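Side-chain contacts in Two-component system sensor histidine kinase (Bacteroides thetaiotaomicron, PDB 3OTT), which probably senses saccharides outside the cell through this extracellular propeller and sandwich part, and relays the signal by histidine kinase activity to gene regulation: residues V69-D72 with L76-G79; G83-N88 with D92-P97; Y521-C524 with L530-G533; D525-L530 with I582-M587; V692-L695 with E701-F704. All coordinates share one frame; numbering follows the deposited sequence.

Contact 1 (V69-D72 with L76-G79); sequences VIID and LYMG
V69 and Y77 form an antiparallel hydrogen-bonded pair, followed by the non-hydrogen-bonded pair of I70 and L76, whose CA atoms are 4.8 Å apart. The two short strands run at 143° to each other, a marked departure from strict antiparallel alignment. Y77 N donates to V69 O at 3.0 Å, while the return bond from V69 N to Y77 O is less surely placed because that oxygen is crowded in the model. On the face bearing I70 and L76, the side chains lie alongside each other and point the same way, CG1 of I70 meeting CD1 of L76 at 3.8 Å. On the other face V69 CG2 rests 4.2 Å from Y77 CB. The Y77 ring, its CG placed beside the backbone N (chi1 -84°), reaches past V69 to I71. I71 CG1 sits over the ring face, 3.8 Å from the centroid and displaced toward the rim, a CH-pi contact in which the two side chains cross nearly at right angles. With an alanine in place of Y77, I71 would probably lose its aromatic cover and a gap would open beside V86. The hairpin supplies the first two strands of a four-stranded propeller blade. L76 and M78 bond to strand 84-88, V69 and Y77 pack on L115 of strand 114-119, L76 packs on L43 of strand 42-46, and D72 forms a salt bridge with R374 of the second subunit.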
# COMPACT_ATOMS: atom_id res chain seq x y z
N VAL B 69 -9.99 18.78 -13.50
CA VAL B 69 -9.67 17.59 -12.74
C VAL B 69 -10.59 16.45 -13.18
O VAL B 69 -11.68 16.70 -13.68
CB VAL B 69 -9.88 17.72 -11.20
CG1 VAL B 69 -8.81 18.52 -10.63
CG2 VAL B 69 -11.24 18.26 -10.84
N ILE B 70 -10.15 15.22 -12.95
CA ILE B 70 -10.95 14.06 -13.24
C ILE B 70 -11.73 13.67 -11.96
O ILE B 70 -11.12 13.55 -10.88
CB ILE B 70 -10.05 12.91 -13.74
CG1 ILE B 70 -9.41 13.29 -15.08
CG2 ILE B 70 -10.83 11.59 -13.82
CD1 ILE B 70 -8.48 12.17 -15.69
N ILE B 71 -13.04 13.43 -12.11
CA ILE B 71 -13.96 13.11 -11.03
C ILE B 71 -14.66 11.75 -11.30
O ILE B 71 -15.07 11.47 -12.43
CB ILE B 71 -15.05 14.27 -10.89
CG1 ILE B 71 -14.45 15.62 -10.47
CG2 ILE B 71 -16.18 13.91 -10.01
CD1 ILE B 71 -13.58 15.57 -9.27
N ASP B 72 -14.76 10.91 -10.27
CA ASP B 72 -15.45 9.60 -10.32
C ASP B 72 -14.93 8.66 -11.44
O ASP B 72 -15.66 7.81 -11.88
CB ASP B 72 -17.00 9.75 -10.37
CG ASP B 72 -17.58 10.54 -9.15
OD1 ASP B 72 -16.83 10.73 -8.14
OD2 ASP B 72 -18.78 10.96 -9.20
N LEU B 76 -14.53 14.80 -16.80
CA LEU B 76 -13.55 15.87 -16.78
C LEU B 76 -14.34 17.10 -16.37
O LEU B 76 -15.27 17.48 -17.11
CB LEU B 76 -12.90 16.09 -18.17
CG LEU B 76 -11.73 15.22 -18.65
CD1 LEU B 76 -11.71 13.83 -18.07
CD2 LEU B 76 -11.74 15.12 -20.16
N TYR B 77 -14.07 17.63 -15.17
CA TYR B 77 -14.59 18.91 -14.70
C TYR B 77 -13.58 19.95 -15.13
O TYR B 77 -12.40 19.89 -14.77
CB TYR B 77 -14.73 18.95 -13.13
CG TYR B 77 -16.01 18.34 -12.57
CD1 TYR B 77 -16.51 17.14 -13.09
CD2 TYR B 77 -16.69 18.96 -11.53
CE1 TYR B 77 -17.72 16.58 -12.60
CE2 TYR B 77 -17.86 18.42 -10.98
CZ TYR B 77 -18.39 17.23 -11.53
OH TYR B 77 -19.57 16.70 -11.02
N MET B 78 -14.03 20.93 -15.89
CA MET B 78 -13.13 21.91 -16.48
C MET B 78 -13.60 23.34 -16.20
O MET B 78 -14.79 23.64 -16.39
CB MET B 78 -13.09 21.67 -18.00
CG MET B 78 -12.61 20.21 -18.35
SD MET B 78 -12.71 20.04 -20.12
CE MET B 78 -14.47 19.78 -20.41
N GLY B 79 -12.69 24.21 -15.77
CA GLY B 79 -13.10 25.57 -15.49
C GLY B 79 -13.14 26.44 -16.72
O GLY B 79 -12.25 26.34 -17.54

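Contact 2 (G83-N88 with D92-P97); sequences GILVYN and DRYEQP
Y87 crosses from strand 84-88 to Y94 and D92, and its atoms meet them in turn. CG is anti to the backbone N (chi1 177°), and CB lies 3.7 Å from Y94 CE1. Further out, CD1 stands over the centre of the Y94 ring, 3.5 Å from Y94 CZ, with the two ring planes oblique at 50°. CE1 and CZ then run on toward D92, and OH donates a short 2.6 Å hydrogen bond to D92 OD1, which lies at the edge of the Y87 ring, in its plane. A phenylalanine in its place would probably keep the packing on Y94 but leave D92 OD1 without this donor. D92 and R93 both face N88, a G1 beta bulge at the turn of the hairpin. N88 ND2 bonds to E95 OE1 at 3.2 Å, from above the carboxylate plane, while N88 OD1 is taken by the backbone N atoms of R90 and A91. Beyond the paired residues the Q96 amide acts like a strand backbone: OE1 accepts from V86 N at 2.8 Å and NE2 donates to I84 O at 2.9 Å. L85 CG packs on Y94, whose OH bonds to H54 O. This blade edge is thus fastened by polar side chains as well as by backbone bonds, E95 N to V86 O at 3.0 Å and N88 N to R93 O at 2.8 Å; the buried D92 carboxylate, gripped by Y87 at one oxygen and R651 N at the other, ties the blade to a loop of the C-terminal sandwich.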
# COMPACT_ATOMS: atom_id res chain seq x y z
N GLY B 83 -18.27 28.78 -16.03
CA GLY B 83 -18.32 28.09 -14.78
C GLY B 83 -17.52 26.82 -14.88
O GLY B 83 -16.28 26.83 -14.87
N ILE B 84 -18.26 25.74 -14.93
CA ILE B 84 -17.67 24.44 -15.00
C ILE B 84 -18.35 23.66 -16.05
O ILE B 84 -19.55 23.49 -16.03
CB ILE B 84 -17.75 23.72 -13.66
CG1 ILE B 84 -16.84 24.43 -12.66
CG2 ILE B 84 -17.40 22.22 -13.84
CD1 ILE B 84 -16.69 23.74 -11.38
N LEU B 85 -17.56 23.18 -16.99
CA LEU B 85 -18.04 22.37 -18.05
C LEU B 85 -17.72 20.93 -17.67
O LEU B 85 -16.57 20.62 -17.32
CB LEU B 85 -17.30 22.81 -19.29
CG LEU B 85 -17.77 22.28 -20.62
CD1 LEU B 85 -19.26 22.68 -20.92
CD2 LEU B 85 -16.75 22.81 -21.67
N VAL B 86 -18.73 20.07 -17.64
CA VAL B 86 -18.55 18.70 -17.25
C VAL B 86 -18.62 17.71 -18.45
O VAL B 86 -19.67 17.57 -19.11
CB VAL B 86 -19.53 18.32 -16.15
CG1 VAL B 86 -19.43 16.84 -15.83
CG2 VAL B 86 -19.26 19.17 -14.90
N TYR B 87 -17.54 16.97 -18.68
CA TYR B 87 -17.51 16.10 -19.83
C TYR B 87 -17.40 14.65 -19.38
O TYR B 87 -16.48 14.26 -18.65
CB TYR B 87 -16.35 16.51 -20.78
CG TYR B 87 -16.18 15.61 -21.99
CD1 TYR B 87 -17.12 15.63 -23.07
CD2 TYR B 87 -15.11 14.76 -22.08
CE1 TYR B 87 -16.97 14.79 -24.19
CE2 TYR B 87 -14.92 13.93 -23.22
CZ TYR B 87 -15.85 13.95 -24.24
OH TYR B 87 -15.65 13.14 -25.31
N ASN B 88 -18.38 13.84 -19.76
CA ASN B 88 -18.29 12.40 -19.49
C ASN B 88 -17.44 11.74 -20.56
O ASN B 88 -17.90 11.55 -21.65
CB ASN B 88 -19.69 11.76 -19.35
CG ASN B 88 -19.64 10.27 -18.98
OD1 ASN B 88 -18.64 9.60 -19.22
ND2 ASN B 88 -20.74 9.75 -18.41
N ASP B 92 -18.76 9.98 -23.80
CA ASP B 92 -18.58 11.01 -24.83
C ASP B 92 -19.78 11.97 -24.98
O ASP B 92 -20.22 12.24 -26.09
CB ASP B 92 -18.13 10.34 -26.18
CG ASP B 92 -17.91 11.37 -27.30
OD1 ASP B 92 -17.49 12.52 -27.04
OD2 ASP B 92 -18.22 11.05 -28.45
N ARG B 93 -20.25 12.53 -23.85
CA ARG B 93 -21.35 13.47 -23.77
C ARG B 93 -21.04 14.53 -22.69
O ARG B 93 -20.51 14.16 -21.62
CB ARG B 93 -22.63 12.75 -23.28
CG ARG B 93 -22.95 11.42 -23.97
CD ARG B 93 -23.96 11.47 -25.15
NE ARG B 93 -23.95 12.69 -25.97
CZ ARG B 93 -25.02 13.47 -26.19
NH1 ARG B 93 -26.21 13.20 -25.62
NH2 ARG B 93 -24.92 14.55 -26.95
N TYR B 94 -21.42 15.78 -22.93
CA TYR B 94 -21.41 16.82 -21.89
C TYR B 94 -22.62 16.56 -21.00
O TYR B 94 -23.69 16.33 -21.52
CB TYR B 94 -21.44 18.25 -22.49
CG TYR B 94 -20.09 18.56 -23.08
CD1 TYR B 94 -19.09 19.04 -22.28
CD2 TYR B 94 -19.80 18.27 -24.41
CE1 TYR B 94 -17.80 19.29 -22.79
CE2 TYR B 94 -18.54 18.49 -24.94
CZ TYR B 94 -17.52 19.00 -24.11
OH TYR B 94 -16.25 19.27 -24.58
N GLU B 95 -22.42 16.53 -19.69
CA GLU B 95 -23.43 16.09 -18.77
C GLU B 95 -23.49 17.04 -17.65
O GLU B 95 -22.85 16.74 -16.64
CB GLU B 95 -23.09 14.69 -18.18
CG GLU B 95 -23.79 13.57 -19.00
CD GLU B 95 -23.41 12.13 -18.62
OE1 GLU B 95 -22.93 11.94 -17.48
OE2 GLU B 95 -23.64 11.20 -19.46
N GLN B 96 -24.21 18.16 -17.78
CA GLN B 96 -24.27 19.15 -16.67
C GLN B 96 -25.11 18.76 -15.45
O GLN B 96 -26.32 18.51 -15.57
CB GLN B 96 -24.74 20.58 -17.08
CG GLN B 96 -23.76 21.48 -17.89
CD GLN B 96 -22.32 21.67 -17.28
OE1 GLN B 96 -21.32 21.15 -17.84
NE2 GLN B 96 -22.22 22.44 -16.18
N PRO B 97 -24.49 18.82 -14.26
CA PRO B 97 -25.16 18.84 -12.95
C PRO B 97 -26.28 19.88 -12.88
O PRO B 97 -26.26 20.83 -13.63
CB PRO B 97 -24.02 19.28 -12.00
CG PRO B 97 -22.75 18.83 -12.64
CD PRO B 97 -23.03 19.06 -14.14

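Contact 3 (Y521-C524 with L530-G533); sequences YLLC and LWVG
L523 and W531 lie side by side on one face of this hairpin, pointing the same way, with CD1 of L523 3.6 Å from CD1 of W531. The leucine reaches the indole because its CG is set between the backbone N and the carbonyl carbon (chi1 78°). On that same face Y521 stands against G533, where a CB would come tightly against Y521 CB; glycine suits the close backbone approach. The other face is aliphatic: L522 CD2 touches V532 CG2 at 3.9 Å and also reaches L530 CG, while C524 SG packs 3.8 Å from L530 CD1. Behind these side chains the backbones are held by W531 N to L523 O at 2.7 Å, nearly straight at 171°, by G533 N to Y521 O at 2.7 Å and by L523 N to W531 O at 2.9 Å; the bond from Y521 N to G533 O is weak. Farther out, the blade is wedged between its neighbours in the propeller. L522 and C524 pack on I478 of strand 474-479, Y521 and L523 on strand 561-567, and the indole on R584 and M587. The side-chain contacts between the strands are apolar, and the indole NE1 of W531 finds its partner at the margin in D525 OD2.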
# COMPACT_ATOMS: atom_id res chain seq x y z
N TYR B 521 31.44 -16.70 -6.35
CA TYR B 521 30.38 -16.92 -7.30
C TYR B 521 30.80 -17.92 -8.34
O TYR B 521 31.93 -17.89 -8.82
CB TYR B 521 29.94 -15.63 -8.03
CG TYR B 521 28.46 -15.69 -8.38
CD1 TYR B 521 28.02 -16.30 -9.56
CD2 TYR B 521 27.49 -15.14 -7.51
CE1 TYR B 521 26.62 -16.41 -9.85
CE2 TYR B 521 26.12 -15.22 -7.81
CZ TYR B 521 25.69 -15.85 -8.97
OH TYR B 521 24.30 -15.92 -9.26
N LEU B 522 29.84 -18.74 -8.74
CA LEU B 522 30.13 -19.80 -9.71
C LEU B 522 28.97 -20.06 -10.68
O LEU B 522 27.83 -20.02 -10.28
CB LEU B 522 30.52 -21.06 -8.97
CG LEU B 522 31.22 -22.32 -9.50
CD1 LEU B 522 30.29 -23.45 -9.52
CD2 LEU B 522 32.08 -22.25 -10.77
N LEU B 523 29.30 -20.30 -11.95
CA LEU B 523 28.33 -20.59 -13.00
C LEU B 523 28.96 -21.35 -14.18
O LEU B 523 30.19 -21.34 -14.36
CB LEU B 523 27.56 -19.34 -13.45
CG LEU B 523 28.00 -18.20 -14.38
CD1 LEU B 523 28.37 -18.68 -15.83
CD2 LEU B 523 26.88 -17.16 -14.52
N CYS B 524 28.11 -22.05 -14.94
CA CYS B 524 28.51 -22.76 -16.16
C CYS B 524 27.70 -22.20 -17.32
O CYS B 524 26.50 -22.01 -17.18
CB CYS B 524 28.23 -24.25 -16.07
SG CYS B 524 28.98 -25.31 -17.44
N LEU B 530 33.30 -22.85 -17.17
CA LEU B 530 32.91 -22.35 -15.83
C LEU B 530 33.36 -20.94 -15.60
O LEU B 530 34.48 -20.58 -15.90
CB LEU B 530 33.56 -23.18 -14.74
CG LEU B 530 32.90 -24.40 -14.11
CD1 LEU B 530 32.00 -25.05 -15.08
CD2 LEU B 530 33.95 -25.38 -13.65
N TRP B 531 32.52 -20.16 -14.94
CA TRP B 531 32.87 -18.80 -14.59
C TRP B 531 32.90 -18.67 -13.07
O TRP B 531 31.88 -19.00 -12.38
CB TRP B 531 31.87 -17.82 -15.24
CG TRP B 531 32.02 -17.80 -16.74
CD1 TRP B 531 31.49 -18.67 -17.61
CD2 TRP B 531 32.79 -16.87 -17.52
NE1 TRP B 531 31.85 -18.35 -18.91
CE2 TRP B 531 32.66 -17.25 -18.87
CE3 TRP B 531 33.59 -15.75 -17.19
CZ2 TRP B 531 33.26 -16.52 -19.92
CZ3 TRP B 531 34.19 -15.05 -18.21
CH2 TRP B 531 34.02 -15.43 -19.57
N VAL B 532 34.05 -18.22 -12.54
CA VAL B 532 34.22 -17.97 -11.11
C VAL B 532 34.36 -16.46 -10.82
O VAL B 532 35.13 -15.73 -11.46
CB VAL B 532 35.45 -18.74 -10.52
CG1 VAL B 532 35.48 -18.63 -8.92
CG2 VAL B 532 35.43 -20.24 -10.90
N GLY B 533 33.60 -15.98 -9.85
CA GLY B 533 33.63 -14.57 -9.53
C GLY B 533 34.42 -14.43 -8.26
O GLY B 533 34.32 -15.27 -7.34

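Contact 4 (D525-L530 with I582-M587); sequences DEDGLL and IDRKTM
R584, just past strand 578-583, reaches into the type I beta turn D525-G528 and forms a salt-bridge network that joins loops of two successive propeller blades. The close part lies at NH1, caught between two carboxylates. D527 OD2 receives it at 3.0 Å through its anti lone pair, within the guanidinium plane and at a fairly straight 167°. D525 OD2 is 2.9 Å from NH1, a salt bridge whose hydrogen bond is weak because the angle is poor, and the aspartate plane stands steeply to the guanidinium. D525 is itself well anchored, as OD1 accepts L529 N at 2.9 Å across the turn. A bend at chi3 (-62°) turns the arginine end toward the turn, and its NE is fixed by K568 O. The exposed side is slacker. Toward this turn NH2 makes a weak bond to D527 OD2 at 3.5 Å, and E526 OE1, 3.7 Å from NH2, lies well out of the guanidinium plane and contributes charge alone. The arginine probably offsets the mutual repulsion of the three carboxylates. The backbone carrying R584 is shaped by an Asx turn from D583 OD1 to K585 N at 2.6 Å, widened to an Asx motif by T586 N at 2.7 Å, the two reaching D583 OD1 from opposite faces of its carboxylate plane.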
# COMPACT_ATOMS: atom_id res chain seq x y z
N ASP B 525 28.38 -21.92 -18.43
CA ASP B 525 27.74 -21.29 -19.58
C ASP B 525 27.32 -22.38 -20.57
O ASP B 525 27.67 -23.56 -20.39
CB ASP B 525 28.63 -20.16 -20.15
CG ASP B 525 29.84 -20.64 -20.96
OD1 ASP B 525 30.02 -21.85 -21.28
OD2 ASP B 525 30.62 -19.77 -21.38
N GLU B 526 26.57 -21.98 -21.60
CA GLU B 526 26.00 -22.91 -22.59
C GLU B 526 27.08 -23.69 -23.33
O GLU B 526 26.83 -24.79 -23.80
CB GLU B 526 25.12 -22.15 -23.60
CG GLU B 526 25.90 -21.54 -24.76
CD GLU B 526 25.07 -20.59 -25.63
OE1 GLU B 526 24.29 -19.77 -25.07
OE2 GLU B 526 25.22 -20.65 -26.87
N ASP B 527 28.27 -23.13 -23.46
CA ASP B 527 29.37 -23.87 -24.13
C ASP B 527 30.04 -24.82 -23.13
O ASP B 527 31.03 -25.48 -23.47
CB ASP B 527 30.39 -22.91 -24.75
CG ASP B 527 29.93 -22.32 -26.10
OD1 ASP B 527 29.95 -23.07 -27.13
OD2 ASP B 527 29.57 -21.12 -26.17
N GLY B 528 29.51 -24.89 -21.91
CA GLY B 528 30.14 -25.65 -20.83
C GLY B 528 31.42 -25.16 -20.14
O GLY B 528 32.14 -25.97 -19.51
N LEU B 529 31.75 -23.87 -20.25
CA LEU B 529 32.92 -23.31 -19.53
C LEU B 529 32.44 -22.81 -18.19
O LEU B 529 31.29 -22.45 -18.08
CB LEU B 529 33.63 -22.22 -20.32
CG LEU B 529 34.27 -22.82 -21.58
CD1 LEU B 529 34.09 -21.96 -22.80
CD2 LEU B 529 35.70 -23.05 -21.34
N LEU B 530 33.30 -22.85 -17.17
CA LEU B 530 32.91 -22.35 -15.83
C LEU B 530 33.36 -20.94 -15.60
O LEU B 530 34.48 -20.58 -15.90
CB LEU B 530 33.56 -23.18 -14.74
CG LEU B 530 32.90 -24.40 -14.11
CD1 LEU B 530 32.00 -25.05 -15.08
CD2 LEU B 530 33.95 -25.38 -13.65
N ILE B 582 30.67 -8.86 -20.01
CA ILE B 582 31.96 -9.45 -20.40
C ILE B 582 31.72 -10.43 -21.52
O ILE B 582 30.87 -11.33 -21.39
CB ILE B 582 32.59 -10.24 -19.22
CG1 ILE B 582 32.79 -9.34 -18.00
CG2 ILE B 582 33.88 -10.94 -19.61
CD1 ILE B 582 33.02 -10.17 -16.70
N ASP B 583 32.49 -10.31 -22.58
CA ASP B 583 32.26 -11.16 -23.74
C ASP B 583 32.79 -12.54 -23.43
O ASP B 583 33.90 -12.67 -22.95
CB ASP B 583 32.96 -10.59 -24.98
CG ASP B 583 32.90 -11.57 -26.17
OD1 ASP B 583 33.66 -12.57 -26.21
OD2 ASP B 583 32.06 -11.34 -27.06
N ARG B 584 32.01 -13.57 -23.71
CA ARG B 584 32.39 -14.91 -23.30
C ARG B 584 33.64 -15.48 -24.01
O ARG B 584 34.29 -16.38 -23.48
CB ARG B 584 31.22 -15.87 -23.40
CG ARG B 584 30.17 -15.62 -22.30
CD ARG B 584 29.17 -16.81 -22.17
NE ARG B 584 28.35 -17.10 -23.36
CZ ARG B 584 28.52 -18.16 -24.18
NH1 ARG B 584 29.49 -19.04 -23.98
NH2 ARG B 584 27.70 -18.35 -25.22
N LYS B 585 33.97 -14.96 -25.20
CA LYS B 585 35.13 -15.50 -25.94
C LYS B 585 36.39 -14.65 -25.74
O LYS B 585 37.44 -15.21 -25.41
CB LYS B 585 34.81 -15.78 -27.44
CG LYS B 585 33.80 -16.97 -27.66
CD LYS B 585 33.70 -17.41 -29.19
CE LYS B 585 32.74 -16.55 -30.10
NZ LYS B 585 33.02 -16.60 -31.63
N THR B 586 36.27 -13.32 -25.85
CA THR B 586 37.46 -12.45 -25.69
C THR B 586 37.76 -12.10 -24.24
O THR B 586 38.90 -11.78 -23.90
CB THR B 586 37.33 -11.13 -26.44
OG1 THR B 586 36.29 -10.36 -25.81
CG2 THR B 586 37.05 -11.36 -27.94
N MET B 587 36.72 -12.09 -23.41
CA MET B 587 36.83 -11.68 -21.99
C MET B 587 37.03 -10.18 -21.75
O MET B 587 37.33 -9.79 -20.61
CB MET B 587 37.85 -12.51 -21.20
CG MET B 587 37.42 -13.95 -21.02
SD MET B 587 38.57 -14.93 -20.04
CE MET B 587 38.13 -14.48 -18.32

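Contact 5 (V692-L695 with E701-F704); sequences VYRL and EWNF
E701 meets R694 through its backbone: the carbonyl O of E701 lies 3.7 Å from R694 CB, and the E701 main chain passes over one face of the guanidinium. W702 comes next, its indole clasped from both faces. V692 CG2 sits over one face of the six-membered ring, 4.1 Å from the centroid, and R694 CD presses on the opposite face at 3.5 Å from the same centroid. The arginine chain, bent at chi3 (-73°), then places CZ above the five-membered ring, 4.6 Å from its centroid, in a cation-pi contact. Its guanidinium stands almost upright on the indole, 87° between planes, rather than stacking flat. This hairpin forms an edge of a sheet in the Y_Y_Y domain, an E-set type beta-sandwich, with strand 703-704 outermost and strand 720-728 on the far side of strand 691-696. N703 pairs its backbone with Y693 both ways, N703 N to Y693 O at 2.7 Å and Y693 N to N703 O at 3.0 Å, and lays its CB over the Y693 ring, 3.6 Å from the centroid. F704 lies alongside V692, pointing the same way, and CG1 of V692 covers one face of the phenylalanine ring, 3.9 Å from its centroid.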
# COMPACT_ATOMS: atom_id res chain seq x y z
N VAL B 692 -0.50 -5.29 -37.28
CA VAL B 692 -1.14 -6.10 -38.28
C VAL B 692 -2.62 -6.11 -37.95
O VAL B 692 -3.01 -5.88 -36.79
CB VAL B 692 -0.57 -7.57 -38.34
CG1 VAL B 692 0.76 -7.62 -39.10
CG2 VAL B 692 -0.40 -8.15 -36.97
N TYR B 693 -3.44 -6.32 -38.97
CA TYR B 693 -4.89 -6.35 -38.78
C TYR B 693 -5.52 -7.27 -39.78
O TYR B 693 -4.96 -7.52 -40.87
CB TYR B 693 -5.49 -4.94 -38.92
CG TYR B 693 -5.46 -4.33 -40.30
CD1 TYR B 693 -4.33 -3.67 -40.77
CD2 TYR B 693 -6.57 -4.38 -41.12
CE1 TYR B 693 -4.29 -3.09 -42.05
CE2 TYR B 693 -6.56 -3.83 -42.42
CZ TYR B 693 -5.43 -3.19 -42.87
OH TYR B 693 -5.42 -2.64 -44.12
N ARG B 694 -6.71 -7.74 -39.44
CA ARG B 694 -7.50 -8.55 -40.36
C ARG B 694 -8.98 -8.41 -40.00
O ARG B 694 -9.31 -8.20 -38.82
CB ARG B 694 -7.08 -10.02 -40.31
CG ARG B 694 -7.30 -10.67 -38.96
CD ARG B 694 -6.45 -11.93 -38.83
NE ARG B 694 -6.97 -13.03 -39.65
CZ ARG B 694 -6.21 -13.99 -40.17
NH1 ARG B 694 -4.90 -14.00 -39.97
NH2 ARG B 694 -6.77 -14.93 -40.90
N LEU B 695 -9.85 -8.52 -41.00
CA LEU B 695 -11.27 -8.49 -40.70
C LEU B 695 -11.90 -9.87 -40.94
O LEU B 695 -12.13 -10.23 -42.08
CB LEU B 695 -11.97 -7.36 -41.51
CG LEU B 695 -13.47 -7.14 -41.29
CD1 LEU B 695 -13.71 -6.68 -39.88
CD2 LEU B 695 -14.13 -6.16 -42.29
N GLU B 701 -6.11 -13.41 -44.51
CA GLU B 701 -4.74 -13.25 -44.09
C GLU B 701 -4.59 -11.94 -43.36
O GLU B 701 -5.44 -11.07 -43.44
CB GLU B 701 -3.76 -13.25 -45.28
CG GLU B 701 -3.92 -14.40 -46.29
CD GLU B 701 -3.33 -15.71 -45.84
OE1 GLU B 701 -3.41 -16.67 -46.64
OE2 GLU B 701 -2.80 -15.80 -44.71
N TRP B 702 -3.47 -11.79 -42.67
CA TRP B 702 -3.09 -10.54 -42.03
C TRP B 702 -2.79 -9.42 -43.03
O TRP B 702 -2.27 -9.66 -44.10
CB TRP B 702 -1.86 -10.81 -41.20
CG TRP B 702 -2.10 -11.54 -39.89
CD1 TRP B 702 -1.65 -12.78 -39.55
CD2 TRP B 702 -2.81 -11.05 -38.74
NE1 TRP B 702 -2.03 -13.11 -38.27
CE2 TRP B 702 -2.75 -12.07 -37.75
CE3 TRP B 702 -3.48 -9.86 -38.45
CZ2 TRP B 702 -3.34 -11.93 -36.47
CZ3 TRP B 702 -4.08 -9.72 -37.16
CH2 TRP B 702 -3.99 -10.75 -36.19
N ASN B 703 -3.10 -8.18 -42.68
CA ASN B 703 -2.67 -7.05 -43.47
C ASN B 703 -1.66 -6.29 -42.62
O ASN B 703 -1.77 -6.32 -41.41
CB ASN B 703 -3.86 -6.16 -43.80
CG ASN B 703 -4.99 -6.91 -44.54
OD1 ASN B 703 -5.95 -7.39 -43.92
ND2 ASN B 703 -4.87 -7.00 -45.85
N PHE B 704 -0.71 -5.62 -43.26
CA PHE B 704 0.33 -4.85 -42.58
C PHE B 704 0.12 -3.36 -42.72
O PHE B 704 -0.32 -2.89 -43.77
CB PHE B 704 1.68 -5.23 -43.15
CG PHE B 704 2.01 -6.65 -42.93
CD1 PHE B 704 1.41 -7.65 -43.72
CD2 PHE B 704 2.87 -7.03 -41.90
CE1 PHE B 704 1.68 -8.98 -43.47
CE2 PHE B 704 3.14 -8.36 -41.64
CZ PHE B 704 2.56 -9.35 -42.42

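Contacts 1 and 2 are buried and belong to one propeller blade, joined to each other by the pairing of strand 75-79 with strand 84-88; the inner hairpin is apolar, whereas the outer one relies on carboxylate, amide and hydroxyl groups. Contacts 3 and 4 lie on the opposite side of the chain's centre, about 57 to 64 Å from the first two between centres. They share L530, and the bond from W531 to D525 joins the apolar core of contact 3 to the partly buried charges of contact 4, which alone spans two blades. Contact 5, a surface hairpin in the C-terminal sandwich, touches none of the others and depends on aromatic faces met by aliphatic groups and a cation.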